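Local coordinates for spore germination protein B3 (Bacillus subtilis subsp. subtilis, PDB 3N54) that takes part, as a membrane lipoprotein of a spore germinant receptor, in the germination response to asparagine, glucose, fructose and potassium ions, at residues 184-189 with 324-329; 202-207 with 290-295; 245-250 with 308-313. All coordinates share one frame; numbering follows the deposited sequence.

Interaction 1. Residues 184-189 with 324-329; sequences IIKRGS and HWDEIF
R187 and D326 form a salt bridge between the loop that follows strand 177-186 and the first turn of helix 325-331, a small example of how a charged pair can join two elements whose backbones stay well apart. R187 NH1 lies 2.8 Å from D326 OD1. The acceptor sits at the edge of the guanidinium, near its plane, but the hydrogen bond is weak, bent to 119° at the hydrogen, and the carboxylate plane is turned 63° from that of the guanidinium. The second oxygen lies against the aliphatic part of the same chain, with D326 OD2 3.1 Å from R187 CD. The two chains lie alongside each other, pointing opposite ways. Bends at chi2 and chi3 (-42°) fold the arginine so that both its methylene and its NH1 face the aspartate. NH1 also comes to the rim of the indole, 3.9 Å from W325 CD1. K186, an extended chain, brings a second positive charge near, though not into contact: NZ is 5.0 Å from D326 OD2 and makes a weak hydrogen bond to the carbonyl of Y299. Its charge would probably still favour the ionised carboxylate.

A second shell fixes these groups. R187 NE is bonded to the carbonyl of G162, while D326 OD2 accepts a bond from T301 and the indole NE1 of W325 bonds to D302. A leucine in place of this arginine would probably leave D326 without its nearest positive partner and the G162 carbonyl without this donor.

The segment 184-189 leaves strand 177-186 of the five-stranded mixed sheet, between strands 165-172 and 191-196, and faces the start of helix 325-331; T301 and D302, just beyond helix 271-299, fill the join between them.

Interaction 2. Residues 202-207 with 290-295; sequences QTLSWV and QVMDKL. With SO4 (sulfate ion), chain B.
L204 is the bump of this contact, and V291, M292 and L295 form the hollow that receives it. Its two methyl branches divide the work. CD1 goes to the methionine, 3.7 Å from M292 CE, and CD2 meets the leucine, 3.9 Å from L295 CD1; V291 CG1 faces both branches, 4.1 Å from L204 CD1 and from L204 CD2. The approaches differ as well: L204 and L295 reach toward each other tip to tip, whereas M292 comes across at about a right angle. Bends at chi2 and chi3, 58° and 42°, curl the methionine so that its terminal methyl closes one flank of the hollow. No hydrogen bond joins the segments, and all four residues are buried.

The axes of the two short segments approach to 10.4 Å and cross at -99°, which confines the contact to a small patch. On another side of the second helix, K294 NZ binds a sulfate ion, probably from the crystallisation liquor, and pairs with E298.

Helix 198-208 thus lies across the long helix 271-299. W206 and V207 continue the packing onto L284 and V288, M292 leans on F334 and Y336 of strand 333-342, and V304 meets L204 from the loop beyond.

Interaction 3. Residues 245-250 with 308-313; sequences PVFHIS and DHIRIQ
The segment 245-250 is extended throughout and 308-313 is helical, so they meet through side chains alone, with no hydrogen bond between them. F247 carries the contact from the strand. Its ring reaches the helix with its far end, where F247 CZ lies 3.5 Å from I310 CG2. That methyl approaches obliquely to the ring, while the methylene of H309 comes in at the edge, near the ring plane, with H309 CB 4.1 Å from F247 CE1. Both helix side chains stand at about a right angle to the phenylalanine. The isoleucine owes its place to its first torsion: with chi1 at 68°, CG1 is wedged between the backbone N and the carbonyl carbon, which leaves CG2 as the branch that touches the ring. H309 contributes carbon rather than a polar atom here.

Within the helix, R311 NH2 and D308 OD1 form a longer salt bridge of 3.6 Å, and D308 OD1 is also hydrogen-bonded to Y163. The F247 ring has another aromatic neighbour in F334, the two planes lying nearly parallel.

Strand 245-258 runs between strands 223-240 and 333-342 of the four-stranded mixed sheet. Helix 306-313 packs against this end of the sheet, touching I236 and P238 of the neighbouring strand, and W325 of helix 325-331 and W318 of helix 315-321 also meet I310.

In the fold
The three contacts share the C-terminal part of the protein, and their chemistry follows their place in it. Interaction 2 is fully buried and wholly apolar, helix on helix; interaction 3 is largely buried, strand against helix, and also apolar between its segments; interaction 1 is partly exposed and rests on charge. Their centres lie about 16 to 17 Å apart, yet they are continuous. F329 CZ of interaction 1 lies 3.8 Å from M292 SD of interaction 2, and V207 of interaction 2 meets I249 of interaction 3. Helix 325-331 links interaction 1 to the other two: D326 faces the loop after strand 177-186, F329 packs on interaction 2, and W325 packs on F247 and I310 of interaction 3.

Interaction 1. Residues 184-189 with 324-329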
loop_
_atom_site.group_PDB
_atom_site.type_symbol
_atom_site.label_atom_id
_atom_site.label_comp_id
_atom_site.label_asym_id
_atom_site.label_seq_id
_atom_site.Cartn_x
_atom_site.Cartn_y
_atom_site.Cartn_z
ATOM N N ILE A 184 5.302 1.499 -0.382
ATOM C CA ILE A 184 5.459 2.214 -1.639
ATOM C C ILE A 184 5.819 1.210 -2.724
ATOM O O ILE A 184 6.893 0.622 -2.681
ATOM C CB ILE A 184 6.572 3.283 -1.555
ATOM C CG1 ILE A 184 6.354 4.214 -0.359
ATOM C CG2 ILE A 184 6.634 4.090 -2.847
ATOM C CD1 ILE A 184 7.580 5.053 -0.017
ATOM N N ILE A 185 4.917 1.010 -3.683
ATOM C CA ILE A 185 5.142 0.086 -4.789
ATOM C C ILE A 185 5.592 0.886 -6.004
ATOM O O ILE A 185 4.901 1.803 -6.445
ATOM C CB ILE A 185 3.864 -0.723 -5.153
ATOM C CG1 ILE A 185 3.221 -1.340 -3.904
ATOM C CG2 ILE A 185 4.186 -1.805 -6.166
ATOM C CD1 ILE A 185 4.149 -2.235 -3.104
ATOM N N LYS A 186 6.761 0.549 -6.536
ATOM C CA LYS A 186 7.326 1.298 -7.650
ATOM C C LYS A 186 6.879 0.730 -8.993
ATOM O O LYS A 186 6.735 -0.480 -9.152
ATOM C CB LYS A 186 8.848 1.307 -7.564
ATOM C CG LYS A 186 9.524 2.247 -8.561
ATOM C CD LYS A 186 10.963 2.459 -8.176
ATOM C CE LYS A 186 11.653 3.506 -9.030
ATOM N NZ LYS A 186 12.875 4.001 -8.294
ATOM N N ARG A 187 6.675 1.627 -9.952
ATOM C CA ARG A 187 6.233 1.268 -11.298
ATOM C C ARG A 187 7.272 0.403 -11.993
ATOM O O ARG A 187 8.445 0.401 -11.613
ATOM C CB ARG A 187 5.964 2.531 -12.119
ATOM C CG ARG A 187 7.216 3.290 -12.600
ATOM C CD ARG A 187 7.101 4.797 -12.349
ATOM N NE ARG A 187 5.771 5.311 -12.666
ATOM C CZ ARG A 187 5.188 6.359 -12.081
ATOM N NH1 ARG A 187 5.796 7.046 -11.123
ATOM N NH2 ARG A 187 3.962 6.707 -12.451
ATOM N N GLY A 188 6.835 -0.327 -13.011
ATOM C CA GLY A 188 7.716 -1.214 -13.760
ATOM C C GLY A 188 7.976 -2.498 -12.995
ATOM O O GLY A 188 7.430 -3.550 -13.332
ATOM N N SER A 189 8.805 -2.405 -11.956
ATOM C CA SER A 189 9.151 -3.568 -11.144
ATOM C C SER A 189 7.949 -4.093 -10.372
ATOM O O SER A 189 7.827 -5.293 -10.131
ATOM C CB SER A 189 10.250 -3.211 -10.153
ATOM O OG SER A 189 9.763 -2.287 -9.192
ATOM N N HIS A 324 9.931 9.066 -18.635
ATOM C CA HIS A 324 10.881 9.258 -17.534
ATOM C C HIS A 324 10.325 10.260 -16.519
ATOM O O HIS A 324 10.995 11.222 -16.130
ATOM C CB HIS A 324 12.241 9.711 -18.083
ATOM C CG HIS A 324 12.154 10.869 -19.032
ATOM N ND1 HIS A 324 11.882 10.711 -20.375
ATOM C CD2 HIS A 324 12.297 12.201 -18.832
ATOM C CE1 HIS A 324 11.860 11.896 -20.961
ATOM N NE2 HIS A 324 12.108 12.817 -20.047
ATOM N N TRP A 325 9.090 10.019 -16.088
ATOM C CA TRP A 325 8.408 10.922 -15.164
ATOM C C TRP A 325 9.038 10.972 -13.775
ATOM O O TRP A 325 9.061 12.031 -13.154
ATOM C CB TRP A 325 6.933 10.546 -15.036
ATOM C CG TRP A 325 6.282 11.202 -13.877
ATOM C CD1 TRP A 325 5.742 10.591 -12.790
ATOM C CD2 TRP A 325 6.152 12.609 -13.656
ATOM N NE1 TRP A 325 5.256 11.527 -11.915
ATOM C CE2 TRP A 325 5.496 12.776 -12.422
ATOM C CE3 TRP A 325 6.523 13.744 -14.384
ATOM C CZ2 TRP A 325 5.196 14.036 -11.897
ATOM C CZ3 TRP A 325 6.224 14.995 -13.865
ATOM C CH2 TRP A 325 5.566 15.132 -12.633
ATOM N N ASP A 326 9.535 9.840 -13.283
ATOM C CA ASP A 326 10.174 9.814 -11.966
ATOM C C ASP A 326 11.419 10.710 -11.935
ATOM O O ASP A 326 11.644 11.420 -10.952
ATOM C CB ASP A 326 10.503 8.377 -11.531
ATOM C CG ASP A 326 9.276 7.620 -11.014
ATOM O OD1 ASP A 326 8.246 8.264 -10.701
ATOM O OD2 ASP A 326 9.350 6.378 -10.903
ATOM N N GLU A 327 12.201 10.691 -13.015
ATOM C CA GLU A 327 13.373 11.564 -13.144
ATOM C C GLU A 327 12.947 13.021 -13.012
ATOM O O GLU A 327 13.550 13.786 -12.266
ATOM C CB GLU A 327 14.072 11.337 -14.488
ATOM C CG GLU A 327 15.348 12.170 -14.697
ATOM C CD GLU A 327 15.923 12.071 -16.114
ATOM O OE1 GLU A 327 16.892 12.807 -16.405
ATOM O OE2 GLU A 327 15.412 11.268 -16.935
ATOM N N ILE A 328 11.897 13.393 -13.736
ATOM C CA ILE A 328 11.360 14.752 -13.693
ATOM C C ILE A 328 10.773 15.067 -12.321
ATOM O O ILE A 328 10.933 16.178 -11.806
ATOM C CB ILE A 328 10.272 14.960 -14.776
ATOM C CG1 ILE A 328 10.887 14.903 -16.179
ATOM C CG2 ILE A 328 9.551 16.286 -14.581
ATOM C CD1 ILE A 328 11.861 16.035 -16.485
ATOM N N PHE A 329 10.083 14.089 -11.738
ATOM C CA PHE A 329 9.494 14.243 -10.406
ATOM C C PHE A 329 10.563 14.595 -9.368
ATOM O O PHE A 329 10.350 15.465 -8.529
ATOM C CB PHE A 329 8.750 12.965 -9.997
ATOM C CG PHE A 329 8.265 12.971 -8.573
ATOM C CD1 PHE A 329 7.238 13.813 -8.182
ATOM C CD2 PHE A 329 8.827 12.126 -7.631
ATOM C CE1 PHE A 329 6.784 13.815 -6.875
ATOM C CE2 PHE A 329 8.376 12.119 -6.322
ATOM C CZ PHE A 329 7.356 12.964 -5.944
#

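Interaction 2. Residues 202-207 with 290-295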
loop_
_atom_site.group_PDB
_atom_site.type_symbol
_atom_site.label_atom_id
_atom_site.label_comp_id
_atom_site.label_asym_id
_atom_site.label_seq_id
_atom_site.Cartn_x
_atom_site.Cartn_y
_atom_site.Cartn_z
ATOM N N GLN A 202 -0.369 10.270 6.653
ATOM C CA GLN A 202 -1.407 11.264 6.945
ATOM C C GLN A 202 -1.050 12.599 6.314
ATOM O O GLN A 202 -1.888 13.239 5.684
ATOM C CB GLN A 202 -1.608 11.452 8.458
ATOM C CG GLN A 202 -2.807 12.348 8.784
ATOM C CD GLN A 202 -2.990 12.616 10.265
ATOM O OE1 GLN A 202 -2.092 13.118 10.938
ATOM N NE2 GLN A 202 -4.173 12.316 10.774
ATOM N N THR A 203 0.196 13.019 6.496
ATOM C CA THR A 203 0.671 14.278 5.930
ATOM C C THR A 203 0.499 14.301 4.421
ATOM O O THR A 203 -0.051 15.253 3.862
ATOM C CB THR A 203 2.157 14.509 6.253
ATOM O OG1 THR A 203 2.324 14.586 7.672
ATOM C CG2 THR A 203 2.660 15.795 5.606
ATOM N N LEU A 204 0.976 13.246 3.772
ATOM C CA LEU A 204 0.925 13.148 2.317
ATOM C C LEU A 204 -0.518 13.157 1.838
ATOM O O LEU A 204 -0.869 13.881 0.908
ATOM C CB LEU A 204 1.642 11.879 1.851
ATOM C CG LEU A 204 1.980 11.773 0.369
ATOM C CD1 LEU A 204 2.753 13.000 -0.111
ATOM C CD2 LEU A 204 2.766 10.486 0.122
ATOM N N SER A 205 -1.358 12.371 2.499
ATOM C CA SER A 205 -2.779 12.304 2.164
ATOM C C SER A 205 -3.502 13.636 2.373
ATOM O O SER A 205 -4.437 13.959 1.637
ATOM C CB SER A 205 -3.463 11.227 3.004
ATOM O OG SER A 205 -4.844 11.149 2.682
ATOM N N TRP A 206 -3.069 14.390 3.387
ATOM C CA TRP A 206 -3.654 15.686 3.735
ATOM C C TRP A 206 -3.393 16.701 2.635
ATOM O O TRP A 206 -4.306 17.389 2.175
ATOM C CB TRP A 206 -3.043 16.193 5.049
ATOM C CG TRP A 206 -3.783 17.291 5.769
ATOM C CD1 TRP A 206 -4.418 18.372 5.223
ATOM C CD2 TRP A 206 -3.895 17.441 7.190
ATOM N NE1 TRP A 206 -4.943 19.165 6.218
ATOM C CE2 TRP A 206 -4.637 18.614 7.432
ATOM C CE3 TRP A 206 -3.452 16.685 8.281
ATOM C CZ2 TRP A 206 -4.946 19.050 8.720
ATOM C CZ3 TRP A 206 -3.758 17.120 9.563
ATOM C CH2 TRP A 206 -4.497 18.294 9.772
ATOM N N VAL A 207 -2.132 16.796 2.230
ATOM C CA VAL A 207 -1.708 17.755 1.218
ATOM C C VAL A 207 -2.276 17.403 -0.163
ATOM O O VAL A 207 -2.641 18.296 -0.924
ATOM C CB VAL A 207 -0.166 17.858 1.165
ATOM C CG1 VAL A 207 0.285 18.802 0.059
ATOM C CG2 VAL A 207 0.376 18.335 2.516
ATOM N N GLN A 290 9.482 17.076 4.200
ATOM C CA GLN A 290 10.281 15.918 4.579
ATOM C C GLN A 290 9.839 14.681 3.776
ATOM O O GLN A 290 10.680 13.962 3.233
ATOM C CB GLN A 290 10.164 15.679 6.090
ATOM C CG GLN A 290 10.940 14.478 6.665
ATOM C CD GLN A 290 12.418 14.490 6.359
ATOM O OE1 GLN A 290 12.829 14.197 5.227
ATOM N NE2 GLN A 290 13.242 14.783 7.377
ATOM N N VAL A 291 8.528 14.461 3.683
ATOM C CA VAL A 291 7.987 13.306 2.964
ATOM C C VAL A 291 8.308 13.401 1.471
ATOM O O VAL A 291 8.752 12.426 0.867
ATOM C CB VAL A 291 6.458 13.160 3.155
ATOM C CG1 VAL A 291 5.925 11.988 2.331
ATOM C CG2 VAL A 291 6.117 12.976 4.628
ATOM N N MET A 292 8.106 14.584 0.894
ATOM C CA MET A 292 8.380 14.796 -0.526
ATOM C C MET A 292 9.865 14.597 -0.835
ATOM O O MET A 292 10.225 14.130 -1.904
ATOM C CB MET A 292 7.930 16.197 -0.958
ATOM C CG MET A 292 7.639 16.336 -2.447
ATOM S SD MET A 292 6.363 15.208 -3.061
ATOM C CE MET A 292 5.144 15.293 -1.757
ATOM N N ASP A 293 10.721 14.948 0.112
ATOM C CA ASP A 293 12.155 14.754 -0.047
ATOM C C ASP A 293 12.501 13.259 -0.105
ATOM O O ASP A 293 13.345 12.845 -0.897
ATOM C CB ASP A 293 12.908 15.429 1.099
ATOM C CG ASP A 293 14.378 15.572 0.816
ATOM O OD1 ASP A 293 14.742 16.424 -0.015
ATOM O OD2 ASP A 293 15.173 14.849 1.440
ATOM N N LYS A 294 11.848 12.459 0.737
ATOM C CA LYS A 294 12.012 11.006 0.700
ATOM C C LYS A 294 11.496 10.424 -0.625
ATOM O O LYS A 294 12.131 9.558 -1.211
ATOM C CB LYS A 294 11.290 10.338 1.874
ATOM C CG LYS A 294 11.890 10.658 3.235
ATOM C CD LYS A 294 10.966 10.260 4.381
ATOM C CE LYS A 294 10.861 8.753 4.573
ATOM N NZ LYS A 294 12.124 8.148 5.072
ATOM N N LEU A 295 10.353 10.911 -1.098
ATOM C CA LEU A 295 9.790 10.418 -2.359
ATOM C C LEU A 295 10.691 10.780 -3.535
ATOM O O LEU A 295 10.948 9.953 -4.412
ATOM C CB LEU A 295 8.378 10.968 -2.589
ATOM C CG LEU A 295 7.279 10.470 -1.643
ATOM C CD1 LEU A 295 5.950 11.119 -1.991
ATOM C CD2 LEU A 295 7.157 8.951 -1.684
HETATM S S SO4 B . 14.320 8.521 7.830
HETATM O O1 SO4 B . 15.095 7.805 6.825
HETATM O O2 SO4 B . 13.811 7.563 8.806
HETATM O O3 SO4 B . 13.197 9.217 7.210
HETATM O O4 SO4 B . 15.170 9.506 8.485
#

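Interaction 3. Residues 245-250 with 308-313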
loop_
_atom_site.group_PDB
_atom_site.type_symbol
_atom_site.label_atom_id
_atom_site.label_comp_id
_atom_site.label_asym_id
_atom_site.label_seq_id
_atom_site.Cartn_x
_atom_site.Cartn_y
_atom_site.Cartn_z
ATOM N N PRO A 245 8.927 20.938 -13.994
ATOM C CA PRO A 245 7.632 21.393 -13.489
ATOM C C PRO A 245 7.708 22.007 -12.091
ATOM O O PRO A 245 8.597 21.665 -11.312
ATOM C CB PRO A 245 6.789 20.108 -13.447
ATOM C CG PRO A 245 7.724 18.967 -13.774
ATOM C CD PRO A 245 9.118 19.498 -13.770
ATOM N N VAL A 246 6.781 22.914 -11.796
ATOM C CA VAL A 246 6.645 23.500 -10.468
ATOM C C VAL A 246 5.189 23.347 -10.036
ATOM O O VAL A 246 4.298 23.966 -10.618
ATOM C CB VAL A 246 7.038 24.988 -10.439
ATOM C CG1 VAL A 246 6.770 25.582 -9.061
ATOM C CG2 VAL A 246 8.501 25.166 -10.822
ATOM N N PHE A 247 4.954 22.514 -9.026
ATOM C CA PHE A 247 3.605 22.264 -8.526
ATOM C C PHE A 247 3.186 23.293 -7.489
ATOM O O PHE A 247 3.796 23.388 -6.430
ATOM C CB PHE A 247 3.502 20.867 -7.900
ATOM C CG PHE A 247 3.343 19.755 -8.900
ATOM C CD1 PHE A 247 2.087 19.405 -9.368
ATOM C CD2 PHE A 247 4.442 19.049 -9.355
ATOM C CE1 PHE A 247 1.931 18.376 -10.288
ATOM C CE2 PHE A 247 4.294 18.017 -10.275
ATOM C CZ PHE A 247 3.038 17.682 -10.742
ATOM N N HIS A 248 2.151 24.065 -7.804
ATOM C CA HIS A 248 1.548 24.980 -6.843
ATOM C C HIS A 248 0.392 24.242 -6.192
ATOM O O HIS A 248 -0.637 24.003 -6.827
ATOM C CB HIS A 248 1.045 26.260 -7.508
ATOM C CG HIS A 248 2.131 27.215 -7.886
ATOM N ND1 HIS A 248 2.903 27.056 -9.017
ATOM C CD2 HIS A 248 2.564 28.350 -7.291
ATOM C CE1 HIS A 248 3.768 28.051 -9.099
ATOM N NE2 HIS A 248 3.583 28.850 -8.063
ATOM N N ILE A 249 0.571 23.871 -4.932
ATOM C CA ILE A 249 -0.436 23.130 -4.195
ATOM C C ILE A 249 -1.085 24.027 -3.155
ATOM O O ILE A 249 -0.402 24.644 -2.336
ATOM C CB ILE A 249 0.173 21.903 -3.501
ATOM C CG1 ILE A 249 0.781 20.963 -4.547
ATOM C CG2 ILE A 249 -0.879 21.189 -2.661
ATOM C CD1 ILE A 249 1.259 19.633 -3.991
ATOM N N SER A 250 -2.410 24.090 -3.200
ATOM C CA SER A 250 -3.192 24.878 -2.270
ATOM C C SER A 250 -3.975 23.925 -1.389
ATOM O O SER A 250 -4.624 23.016 -1.893
ATOM C CB SER A 250 -4.144 25.801 -3.029
ATOM O OG SER A 250 -4.866 26.633 -2.142
ATOM N N ASP A 308 -0.675 12.710 -13.106
ATOM C CA ASP A 308 -1.982 12.946 -13.722
ATOM C C ASP A 308 -2.335 14.427 -13.848
ATOM O O ASP A 308 -3.029 14.820 -14.784
ATOM C CB ASP A 308 -3.084 12.212 -12.948
ATOM C CG ASP A 308 -3.030 10.707 -13.143
ATOM O OD1 ASP A 308 -2.435 10.248 -14.145
ATOM O OD2 ASP A 308 -3.598 9.980 -12.299
ATOM N N HIS A 309 -1.852 15.245 -12.920
ATOM C CA HIS A 309 -2.153 16.676 -12.948
ATOM C C HIS A 309 -1.442 17.402 -14.090
ATOM O O HIS A 309 -2.006 18.334 -14.664
ATOM C CB HIS A 309 -1.842 17.317 -11.595
ATOM C CG HIS A 309 -2.743 16.842 -10.502
ATOM N ND1 HIS A 309 -3.976 17.408 -10.255
ATOM C CD2 HIS A 309 -2.612 15.827 -9.615
ATOM C CE1 HIS A 309 -4.556 16.775 -9.251
ATOM N NE2 HIS A 309 -3.748 15.812 -8.844
ATOM N N ILE A 310 -0.226 16.979 -14.431
ATOM C CA ILE A 310 0.470 17.579 -15.572
ATOM C C ILE A 310 -0.066 17.018 -16.894
ATOM O O ILE A 310 0.041 17.670 -17.929
ATOM C CB ILE A 310 2.015 17.435 -15.495
ATOM C CG1 ILE A 310 2.465 15.985 -15.652
ATOM C CG2 ILE A 310 2.543 18.010 -14.178
ATOM C CD1 ILE A 310 3.964 15.854 -15.720
ATOM N N ARG A 311 -0.639 15.815 -16.859
ATOM C CA ARG A 311 -1.268 15.231 -18.046
ATOM C C ARG A 311 -2.489 16.056 -18.474
ATOM O O ARG A 311 -2.693 16.302 -19.659
ATOM C CB ARG A 311 -1.672 13.771 -17.790
ATOM C CG ARG A 311 -2.448 13.118 -18.934
ATOM C CD ARG A 311 -2.697 11.629 -18.690
ATOM N NE ARG A 311 -3.416 11.382 -17.440
ATOM C CZ ARG A 311 -4.726 11.553 -17.261
ATOM N NH1 ARG A 311 -5.506 11.983 -18.248
ATOM N NH2 ARG A 311 -5.265 11.298 -16.072
ATOM N N ILE A 312 -3.280 16.491 -17.494
ATOM C CA ILE A 312 -4.492 17.271 -17.748
ATOM C C ILE A 312 -4.172 18.727 -18.107
ATOM O O ILE A 312 -4.702 19.257 -19.081
ATOM C CB ILE A 312 -5.447 17.248 -16.527
ATOM C CG1 ILE A 312 -5.867 15.813 -16.190
ATOM C CG2 ILE A 312 -6.693 18.077 -16.803
ATOM C CD1 ILE A 312 -6.618 15.684 -14.874
ATOM N N GLN A 313 -3.306 19.364 -17.322
ATOM C CA GLN A 313 -2.953 20.771 -17.539
ATOM C C GLN A 313 -1.958 20.996 -18.675
ATOM O O GLN A 313 -2.013 22.034 -19.332
ATOM C CB GLN A 313 -2.382 21.403 -16.260
ATOM C CG GLN A 313 -3.413 21.959 -15.284
ATOM C CD GLN A 313 -4.324 20.898 -14.703
ATOM O OE1 GLN A 313 -5.130 20.303 -15.416
ATOM N NE2 GLN A 313 -4.216 20.673 -13.395
#